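Local coordinates for protein C2 toxin component I (Clostridium botulinum, PDB 2J3X) that is the enzymatic component of the binary C2 toxin, an ADP-ribosyltransferase that modifies monomeric actin in the host cell, at residues 300-303 against 304-307; 382-385 against 386-389. The protein carries 2 engineered substitutions. All coordinates share one frame; numbering follows the deposited sequence. Where two conformers were deposited one is given.

Overall arrangement
Following the chain from the N terminus, both contacts belong to the second ADP-ribosyltransferase unit and lie in series, neither nesting within nor crossing the other. Contact 1 comes first, where strand 295-301, an outermost strand of the five-stranded mixed sheet, ends and the chain turns into the connection to strand 315-318. It ties the strand end to its neighbour 363-369 and to helix 326-336. Contact 2 follows in the loop between strands 375-377 and 389-392, folding that loop upon itself just before strand 389-392 begins. The centres of the two contacts are about 24 Å apart, and their nearest atoms about 11 Å, without touching.

Contact 1. Residues 300-303 against 304-307; sequences RVDG and IPFD
Gly303 gives its carbonyl to the turn that follows: Phe306 N donates to Gly303 O over 2.9 Å. The amide reaches this oxygen from above the carbonyl plane, about 45° out of it. Gly303 is buried at the bend, where its lack of a side chain probably lets the chain fit closely.

The amide of Ile304 is taken by a side chain. Asp302 OD1 accepts from Ile304 N at 3.1 Å, a nearly straight bond in which the donor stands above the carboxylate plane. Here chi1 of Asp302 is 64°, with CG between the backbone N and the carbonyl carbon, which swings the carboxylate forward along the chain. Short and polar, an aspartate can close this Asx turn, and its OD1 also lies alongside Ile304 CG1 (3.4 Å), the two side chains pointing the same way.

With the Asx turn leading in, residues 304-306 make a single turn of 3-10 helix at the end of the edge strand 295-301 in the ADP-ribosyltransferase fold. Asp307 N bonds back to Ile304 O at 3.0 Å, repeating the i to i+3 pattern. Proline suits position 305 because its nitrogen has no hydrogen to give in this first turn; its CD sits 3.2 Å from Asp302 O.

Val301, the last residue of the strand, supplies the apolar part. Its CG2 branch touches Phe306 CE2 at 3.8 Å and Pro305 CG at 3.9 Å. The methyl approaches the ring obliquely, while Asp302 O and Gly303 O lie at the ring edge near its plane. Beyond the turn, Phe306 meets the rings of Phe332 and Trp336 edge-to-face and that of Phe363 at a shallower angle; Val301 also touches Phe363 and Phe365 of strand 363-369.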
ATOM      1  N   ARG A 300      -4.452   3.317 -12.672  1.00  9.78           N
ATOM      2  CA  ARG A 300      -4.341   1.964 -13.209  1.00  9.23           C
ATOM      3  C   ARG A 300      -4.042   2.070 -14.706  1.00  9.63           C
ATOM      4  O   ARG A 300      -4.684   2.872 -15.396  1.00 11.01           O
ATOM      5  CB  ARG A 300      -5.658   1.230 -13.025  1.00 10.36           C
ATOM      6  CG  ARG A 300      -5.868   0.679 -11.569  1.00  8.99           C
ATOM      7  CD  ARG A 300      -7.302   0.137 -11.429  1.00  8.58           C
ATOM      8  NE  ARG A 300      -7.484  -0.622 -10.190  1.00 10.18           N
ATOM      9  CZ  ARG A 300      -7.303  -1.937 -10.081  1.00  8.94           C
ATOM     10  NH1 ARG A 300      -6.861  -2.705 -11.123  1.00  7.66           N
ATOM     11  NH2 ARG A 300      -7.466  -2.487  -8.916  1.00  8.15           N
ATOM     12  N   VAL A 301      -3.084   1.264 -15.175  1.00 10.84           N
ATOM     13  CA  VAL A 301      -2.639   1.283 -16.580  1.00  9.57           C
ATOM     14  C   VAL A 301      -2.492  -0.136 -17.062  1.00 10.07           C
ATOM     15  O   VAL A 301      -2.460  -1.086 -16.256  1.00 10.40           O
ATOM     16  CB  VAL A 301      -1.343   2.042 -16.798  1.00  9.93           C
ATOM     17  CG1 VAL A 301      -1.484   3.516 -16.356  1.00 10.35           C
ATOM     18  CG2 VAL A 301      -0.203   1.355 -16.012  1.00 11.50           C
ATOM     19  N   ASP A 302      -2.395  -0.300 -18.384  1.00 11.54           N
ATOM     20  CA  ASP A 302      -2.169  -1.640 -18.901  1.00 12.39           C
ATOM     21  C   ASP A 302      -0.638  -1.796 -19.158  1.00 12.76           C
ATOM     22  O   ASP A 302       0.169  -1.091 -18.547  1.00 13.10           O
ATOM     23  CB  ASP A 302      -3.030  -1.855 -20.157  1.00 13.25           C
ATOM     24  CG  ASP A 302      -2.638  -0.918 -21.306  1.00 16.62           C
ATOM     25  OD1 ASP A 302      -1.573  -0.248 -21.280  1.00 15.98           O
ATOM     26  OD2 ASP A 302      -3.405  -0.836 -22.297  1.00 19.66           O
ATOM     27  N   GLY A 303      -0.220  -2.758 -19.996  1.00 11.73           N
ATOM     28  CA  GLY A 303       1.230  -3.015 -20.112  1.00 13.40           C
ATOM     29  C   GLY A 303       2.043  -1.995 -20.901  1.00 11.73           C
ATOM     30  O   GLY A 303       3.276  -2.012 -20.825  1.00 11.82           O
ATOM     31  N   ILE A 304       1.385  -1.089 -21.619  1.00 12.18           N
ATOM     32  CA  ILE A 304       2.081  -0.210 -22.558  1.00 13.96           C
ATOM     33  C   ILE A 304       3.187   0.672 -21.908  1.00 14.58           C
ATOM     34  O   ILE A 304       4.310   0.742 -22.421  1.00 13.81           O
ATOM     35  CB  ILE A 304       1.094   0.652 -23.402  1.00 15.67           C
ATOM     36  CG1 ILE A 304       0.161  -0.255 -24.210  1.00 18.13           C
ATOM     37  CG2 ILE A 304       1.897   1.645 -24.295  1.00 17.61           C
ATOM     38  CD1 ILE A 304       0.903  -1.170 -25.095  1.00 19.23           C
ATOM     39  N   PRO A 305       2.901   1.287 -20.729  1.00 14.65           N
ATOM     40  CA  PRO A 305       3.944   2.070 -20.060  1.00 14.05           C
ATOM     41  C   PRO A 305       5.193   1.280 -19.700  1.00 14.28           C
ATOM     42  O   PRO A 305       6.253   1.898 -19.465  1.00 15.16           O
ATOM     43  CB  PRO A 305       3.234   2.584 -18.768  1.00 14.39           C
ATOM     44  CG  PRO A 305       1.765   2.651 -19.169  1.00 11.52           C
ATOM     45  CD  PRO A 305       1.628   1.324 -19.984  1.00 14.08           C
ATOM     46  N   PHE A 306       5.113  -0.061 -19.653  1.00 11.75           N
ATOM     47  CA  PHE A 306       6.277  -0.869 -19.261  1.00 12.49           C
ATOM     48  C   PHE A 306       6.962  -1.514 -20.488  1.00 13.50           C
ATOM     49  O   PHE A 306       7.723  -2.448 -20.357  1.00 13.40           O
ATOM     50  CB  PHE A 306       5.777  -1.950 -18.333  1.00 12.08           C
ATOM     51  CG  PHE A 306       5.070  -1.377 -17.136  1.00 13.58           C
ATOM     52  CD1 PHE A 306       5.821  -0.758 -16.130  1.00 11.82           C
ATOM     53  CD2 PHE A 306       3.674  -1.293 -17.112  1.00 12.46           C
ATOM     54  CE1 PHE A 306       5.156  -0.157 -15.043  1.00 12.46           C
ATOM     55  CE2 PHE A 306       3.003  -0.699 -16.021  1.00 13.60           C
ATOM     56  CZ  PHE A 306       3.745  -0.122 -15.018  1.00 14.55           C
ATOM     57  N   ASP A 307       6.549  -1.085 -21.672  1.00 15.36           N
ATOM     58  CA  ASP A 307       7.027  -1.732 -22.912  0.50 16.34           C
ATOM     59  C   ASP A 307       6.591  -3.179 -22.971  1.00 15.85           C
ATOM     60  O   ASP A 307       7.366  -4.085 -23.406  1.00 16.50           O
ATOM     61  CB  ASP A 307       8.555  -1.636 -23.016  0.50 17.40           C
ATOM     62  CG  ASP A 307       9.032  -0.227 -23.289  0.50 21.75           C
ATOM     63  OD1 ASP A 307       8.198   0.678 -23.488  0.50 25.72           O
ATOM     64  OD2 ASP A 307      10.272  -0.005 -23.337  0.50 30.40           O
TER

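Contact 2. Residues 382-385 against 386-389; sequences SGFQ and DEQE
Asp386 follows Gln385 round the bend, and Asp386 N donates to water 1 at 2.8 Å; this water in turn gives a weak bond to Gly383 O. Gly383 has a positive phi of 95°, where a side chain would be pressed against the preceding carbonyl, which makes glycine fitting. Asp386 O is taken by Lys352.

Glu387 is linked to Phe384 twice. Its N gives Phe384 O a weak bond of 3.4 Å. The side chain was deposited in two conformers, so its approach to the ring is tentative and holds for the one described: OE1 comes within 3.1 Å of Phe384 CE2, OE2 lies over one face, and the two planes are turned 54° apart. In this conformer water 2 donates to both Glu387 OE2 (2.7 Å) and Gly383 O.

Gln388 adopts left-handed backbone angles that turn the chain toward strand 389-392. Its amide end is long enough to work two ways: NE2 reaches water 5, which donates to Gln385 O, while OE1 accepts from the backbone N of Ser226.

Glu389 opens the strand. Its N donates to water 3, at 2.9 Å, a water that also lies beside Phe384 O. With CG anti to the backbone N (chi1 174°), the carboxylate extends to the ring edge, where OE1 is 3.4 Å from Phe384 CE2.

Glu387 and Glu389, separated by one residue, with Phe384 three positions ahead of the first, match the EXE motif at the end of the ADP-ribosylating toxin turn-turn (ARTT) loop. In related toxins, these glutamates serve catalysis and the aromatic protein-substrate recognition, and similar roles are probable here.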
ATOM      1  N   SER A 382     -18.673  20.544 -13.077  1.00 16.19           N
ATOM      2  CA  SER A 382     -19.815  19.750 -13.600  1.00 18.70           C
ATOM      3  C   SER A 382     -19.316  18.507 -14.344  1.00 18.15           C
ATOM      4  O   SER A 382     -18.379  18.589 -15.132  1.00 19.46           O
ATOM      5  CB  SER A 382     -20.641  20.625 -14.593  1.00 19.30           C
ATOM      6  OG  SER A 382     -20.964  21.863 -14.000  1.00 24.02           O
ATOM      7  N   GLY A 383     -19.889  17.354 -14.052  1.00 18.84           N
ATOM      8  CA  GLY A 383     -19.593  16.144 -14.810  1.00 21.03           C
ATOM      9  C   GLY A 383     -18.515  15.280 -14.171  1.00 23.52           C
ATOM     10  O   GLY A 383     -18.196  14.226 -14.682  1.00 24.04           O
ATOM     11  N   PHE A 384     -17.974  15.752 -13.053  1.00 25.72           N
ATOM     12  CA  PHE A 384     -16.822  15.120 -12.351  1.00 27.86           C
ATOM     13  C   PHE A 384     -17.060  14.676 -10.933  1.00 29.61           C
ATOM     14  O   PHE A 384     -16.097  14.297 -10.266  1.00 30.88           O
ATOM     15  CB  PHE A 384     -15.607  16.037 -12.383  1.00 27.44           C
ATOM     16  CG  PHE A 384     -14.880  15.919 -13.634  1.00 26.61           C
ATOM     17  CD1 PHE A 384     -15.305  16.619 -14.768  1.00 27.74           C
ATOM     18  CD2 PHE A 384     -13.838  15.024 -13.748  1.00 28.54           C
ATOM     19  CE1 PHE A 384     -14.683  16.449 -15.984  1.00 29.21           C
ATOM     20  CE2 PHE A 384     -13.193  14.870 -14.977  1.00 29.46           C
ATOM     21  CZ  PHE A 384     -13.634  15.582 -16.091  1.00 29.13           C
ATOM     22  N   GLN A 385     -18.315  14.650 -10.481  1.00 31.04           N
ATOM     23  CA  GLN A 385     -18.610  14.162  -9.111  1.00 32.83           C
ATOM     24  C   GLN A 385     -18.121  12.729  -8.842  1.00 32.35           C
ATOM     25  O   GLN A 385     -17.466  12.497  -7.843  1.00 33.28           O
ATOM     26  CB  GLN A 385     -20.103  14.251  -8.751  1.00 33.46           C
ATOM     27  CG  GLN A 385     -20.690  15.644  -8.509  1.00 34.63           C
ATOM     28  CD  GLN A 385     -22.139  15.572  -8.001  1.00 35.59           C
ATOM     29  OE1 GLN A 385     -22.419  15.015  -6.933  1.00 37.63           O
ATOM     30  NE2 GLN A 385     -23.061  16.126  -8.770  1.00 36.64           N
ATOM     31  N   ASP A 386     -18.453  11.763  -9.697  1.00 30.82           N
ATOM     32  CA  ASP A 386     -18.039  10.381  -9.446  1.00 29.69           C
ATOM     33  C   ASP A 386     -16.526  10.116  -9.440  1.00 26.42           C
ATOM     34  O   ASP A 386     -16.065   9.214  -8.741  1.00 27.83           O
ATOM     35  CB  ASP A 386     -18.645   9.451 -10.491  1.00 31.65           C
ATOM     36  CG  ASP A 386     -20.164   9.387 -10.405  1.00 37.76           C
ATOM     37  OD1 ASP A 386     -20.719   9.783  -9.346  1.00 40.31           O
ATOM     38  OD2 ASP A 386     -20.801   8.944 -11.413  1.00 44.08           O
ATOM     39  N   GLU A 387     -15.772  10.865 -10.238  1.00 22.16           N
ATOM     40  CA  GLU A 387     -14.438  10.401 -10.566  0.50 20.20           C
ATOM     41  C   GLU A 387     -13.387  10.570  -9.467  1.00 17.61           C
ATOM     42  O   GLU A 387     -12.394   9.836  -9.464  1.00 16.55           O
ATOM     43  CB  GLU A 387     -13.952  11.025 -11.854  0.50 20.58           C
ATOM     44  CG  GLU A 387     -14.760  10.595 -13.042  0.50 23.61           C
ATOM     45  CD  GLU A 387     -14.424  11.435 -14.236  0.50 25.31           C
ATOM     46  OE1 GLU A 387     -13.242  11.825 -14.345  0.50 27.69           O
ATOM     47  OE2 GLU A 387     -15.329  11.702 -15.057  0.50 26.08           O
ATOM     48  N   GLN A 388     -13.621  11.493  -8.535  1.00 14.74           N
ATOM     49  CA  GLN A 388     -12.607  11.840  -7.519  1.00 12.04           C
ATOM     50  C   GLN A 388     -11.221  11.966  -8.119  1.00 11.01           C
ATOM     51  O   GLN A 388     -10.239  11.402  -7.616  1.00  9.17           O
ATOM     52  CB  GLN A 388     -12.591  10.830  -6.377  1.00 10.36           C
ATOM     53  CG  GLN A 388     -13.966  10.679  -5.742  1.00 12.13           C
ATOM     54  CD  GLN A 388     -13.953   9.811  -4.492  1.00 12.28           C
ATOM     55  OE1 GLN A 388     -12.901   9.585  -3.901  1.00 12.98           O
ATOM     56  NE2 GLN A 388     -15.132   9.385  -4.054  1.00 11.99           N
ATOM     57  N   GLU A 389     -11.130  12.766  -9.172  1.00  9.74           N
ATOM     58  CA  GLU A 389      -9.877  12.904  -9.880  1.00 10.85           C
ATOM     59  C   GLU A 389      -8.938  13.891  -9.211  1.00  9.54           C
ATOM     60  O   GLU A 389      -9.339  15.005  -8.851  1.00 11.59           O
ATOM     61  CB  GLU A 389     -10.140  13.417 -11.317  1.00  9.96           C
ATOM     62  CG  GLU A 389      -8.843  13.709 -12.043  1.00 11.42           C
ATOM     63  CD  GLU A 389      -9.022  13.945 -13.554  1.00 15.00           C
ATOM     64  OE1 GLU A 389     -10.121  13.643 -14.082  1.00 18.53           O
ATOM     65  OE2 GLU A 389      -8.035  14.360 -14.209  1.00 14.74           O
TER
HETATM   66  O   HOH W   1     -19.330  12.321 -12.309  1.00 37.32           O
HETATM   67  O   HOH W   2     -16.608  13.362 -16.818  1.00 55.88           O
HETATM   68  O   HOH W   3     -13.299  14.626  -9.599  1.00 13.95           O
HETATM   69  O   HOH W   4     -15.500  13.797  -7.388  1.00 24.29           O
HETATM   70  O   HOH W   5     -17.512  10.376  -5.534  1.00 28.18           O